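Local coordinates for endo-xylogalacturonan hydrolase A (Aspergillus tubingensis, PDB 4C2L), which hydrolyses xylogalacturonan, the xylose-substituted galacturonan backbone found in the hairy regions of pectin, at residues 230-235 against 256-261. Numbering follows the deposited sequence.
Sequences TGSHGI and ATMINS. With NAG (2-acetamido-2-deoxy-beta-D-glucopyranose), chain D; SO4 (sulfate ion), chain H.
Of the two flat groups, the Asn260 amide carries a sugar and the His233 imidazole has a sulfate at its edge. Asn260 ND2 is bonded covalently to C1 of an N-linked N-acetylglucosamine, whose O7 comes within 3.8 Å of Thr230 CG2, while OD1 accepts from Asn293. His233 ND1 donates to sulfate O4 near the ring plane (3.2 Å); this ion, probably from the crystallisation liquor, is also hydrogen-bonded by Lys268. Behind these groups, adjacent coils of the parallel beta-helix of family 28 join. Thr230 pairs with Ile259, Thr230 OG1 touching Ile259 CD1, and Gly231 N donates to Ile259 O (3.0 Å). Beyond the strands a serine pair continues the link: in the conformer of Ser261 described, Ser232 OG and Ser261 OG share a hydrogen bond (2.9 Å) that either could donate. Ser232 OG, placed between its backbone N and carbonyl carbon (chi1 80°), also accepts from Gly234 N, closing an ST turn around His233. Bent at chi2 and chi3, Met258 brings CE within 3.5 Å of Ser232 OG and 3.6 Å of Gly234 CA. Ser232 OG would tie this turn to the next coil, consistent with holding the backbone at His233, an active-site residue by similarity, in place.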
loop_
_atom_site.group_PDB
_atom_site.type_symbol
_atom_site.label_atom_id
_atom_site.label_comp_id
_atom_site.label_asym_id
_atom_site.label_seq_id
_atom_site.Cartn_x
_atom_site.Cartn_y
_atom_site.Cartn_z
ATOM N N THR A 230 -3.497 -9.984 -4.818
ATOM C CA THR A 230 -3.762 -10.495 -6.162
ATOM C C THR A 230 -3.785 -9.348 -7.157
ATOM O O THR A 230 -4.535 -8.395 -6.977
ATOM C CB THR A 230 -5.116 -11.241 -6.215
ATOM O OG1 THR A 230 -5.100 -12.329 -5.289
ATOM C CG2 THR A 230 -5.376 -11.783 -7.593
ATOM N N GLY A 231 -2.952 -9.436 -8.186
ATOM C CA GLY A 231 -2.916 -8.429 -9.233
ATOM C C GLY A 231 -2.106 -7.201 -8.871
ATOM O O GLY A 231 -2.124 -6.206 -9.597
ATOM N N SER A 232 -1.357 -7.293 -7.774
ATOM C CA SER A 232 -0.633 -6.142 -7.241
ATOM C C SER A 232 0.737 -5.912 -7.902
ATOM O O SER A 232 1.141 -6.649 -8.795
ATOM C CB SER A 232 -0.503 -6.289 -5.716
ATOM O OG SER A 232 0.558 -7.166 -5.375
ATOM N N HIS A 233 1.430 -4.865 -7.472
ATOM C CA HIS A 233 2.809 -4.624 -7.884
ATOM C C HIS A 233 3.770 -5.017 -6.784
ATOM O O HIS A 233 4.941 -4.643 -6.808
ATOM C CB HIS A 233 2.979 -3.166 -8.266
ATOM C CG HIS A 233 2.234 -2.769 -9.517
ATOM N ND1 HIS A 233 2.331 -1.530 -10.052
ATOM C CD2 HIS A 233 1.373 -3.494 -10.346
ATOM C CE1 HIS A 233 1.571 -1.462 -11.163
ATOM N NE2 HIS A 233 0.990 -2.668 -11.347
ATOM N N GLY A 234 3.266 -5.761 -5.802
ATOM C CA GLY A 234 4.090 -6.381 -4.756
ATOM C C GLY A 234 4.198 -5.653 -3.425
ATOM O O GLY A 234 3.583 -4.605 -3.230
ATOM N N ILE A 235 4.962 -6.244 -2.508
ATOM C CA ILE A 235 5.320 -5.614 -1.238
ATOM C C ILE A 235 6.591 -4.867 -1.598
ATOM O O ILE A 235 7.624 -5.484 -1.861
ATOM C CB ILE A 235 5.609 -6.682 -0.155
ATOM C CG1 ILE A 235 4.399 -7.587 0.092
ATOM C CG2 ILE A 235 6.074 -6.050 1.157
ATOM C CD1 ILE A 235 3.180 -6.908 0.658
ATOM N N ALA A 256 3.427 -13.673 3.145
ATOM C CA ALA A 256 2.775 -13.003 2.022
ATOM C C ALA A 256 2.488 -13.975 0.895
ATOM O O ALA A 256 3.393 -14.640 0.383
ATOM C CB ALA A 256 3.633 -11.861 1.500
ATOM N N THR A 257 1.230 -14.048 0.503
ATOM C CA THR A 257 0.861 -14.821 -0.679
ATOM C C THR A 257 0.599 -13.837 -1.804
ATOM O O THR A 257 -0.376 -13.071 -1.760
ATOM C CB THR A 257 -0.379 -15.677 -0.402
ATOM O OG1 THR A 257 -0.098 -16.538 0.706
ATOM C CG2 THR A 257 -0.760 -16.529 -1.655
ATOM N N MET A 258 1.486 -13.858 -2.799
ATOM C CA MET A 258 1.499 -12.902 -3.886
ATOM C C MET A 258 1.085 -13.619 -5.168
ATOM O O MET A 258 1.816 -14.478 -5.687
ATOM C CB MET A 258 2.903 -12.291 -4.032
ATOM C CG MET A 258 3.447 -11.672 -2.741
ATOM S SD MET A 258 2.353 -10.449 -1.983
ATOM C CE MET A 258 2.508 -9.135 -3.167
ATOM N N ILE A 259 -0.099 -13.274 -5.654
ATOM C CA ILE A 259 -0.728 -13.964 -6.771
ATOM C C ILE A 259 -0.843 -13.003 -7.952
ATOM O O ILE A 259 -1.349 -11.886 -7.793
ATOM C CB ILE A 259 -2.151 -14.432 -6.367
ATOM C CG1 ILE A 259 -2.090 -15.343 -5.133
ATOM C CG2 ILE A 259 -2.836 -15.107 -7.548
ATOM C CD1 ILE A 259 -3.405 -15.489 -4.383
ATOM N N ASN A 260 -0.367 -13.415 -9.128
ATOM C CA ASN A 260 -0.521 -12.604 -10.336
ATOM C C ASN A 260 -0.035 -11.174 -10.160
ATOM O O ASN A 260 -0.650 -10.238 -10.671
ATOM C CB ASN A 260 -1.999 -12.552 -10.756
ATOM C CG ASN A 260 -2.505 -13.874 -11.272
ATOM O OD1 ASN A 260 -1.743 -14.824 -11.435
ATOM N ND2 ASN A 260 -3.811 -13.945 -11.523
ATOM N N SER A 261 1.058 -10.999 -9.426
ATOM C CA SER A 261 1.592 -9.674 -9.169
ATOM C C SER A 261 2.778 -9.398 -10.114
ATOM O O SER A 261 3.369 -10.336 -10.670
ATOM C CB SER A 261 1.957 -9.543 -7.683
ATOM O OG SER A 261 0.778 -9.632 -6.864
HETATM C C1 NAG D . -4.350 -15.168 -12.056
HETATM C C2 NAG D . -5.859 -15.231 -11.879
HETATM C C3 NAG D . -6.474 -16.397 -12.657
HETATM C C4 NAG D . -6.008 -16.386 -14.107
HETATM C C5 NAG D . -4.477 -16.376 -14.109
HETATM C C6 NAG D . -3.901 -16.400 -15.520
HETATM C C7 NAG D . -6.922 -14.706 -9.747
HETATM C C8 NAG D . -7.064 -15.176 -8.331
HETATM N N2 NAG D . -6.137 -15.472 -10.485
HETATM O O3 NAG D . -7.880 -16.298 -12.571
HETATM O O4 NAG D . -6.497 -17.527 -14.793
HETATM O O5 NAG D . -4.021 -15.205 -13.431
HETATM O O6 NAG D . -4.346 -15.254 -16.208
HETATM O O7 NAG D . -7.495 -13.696 -10.170
HETATM S S SO4 H . 5.637 0.169 -10.677
HETATM O O1 SO4 H . 5.365 0.190 -12.131
HETATM O O2 SO4 H . 6.895 0.892 -10.405
HETATM O O3 SO4 H . 5.786 -1.243 -10.263
HETATM O O4 SO4 H . 4.521 0.780 -9.911
#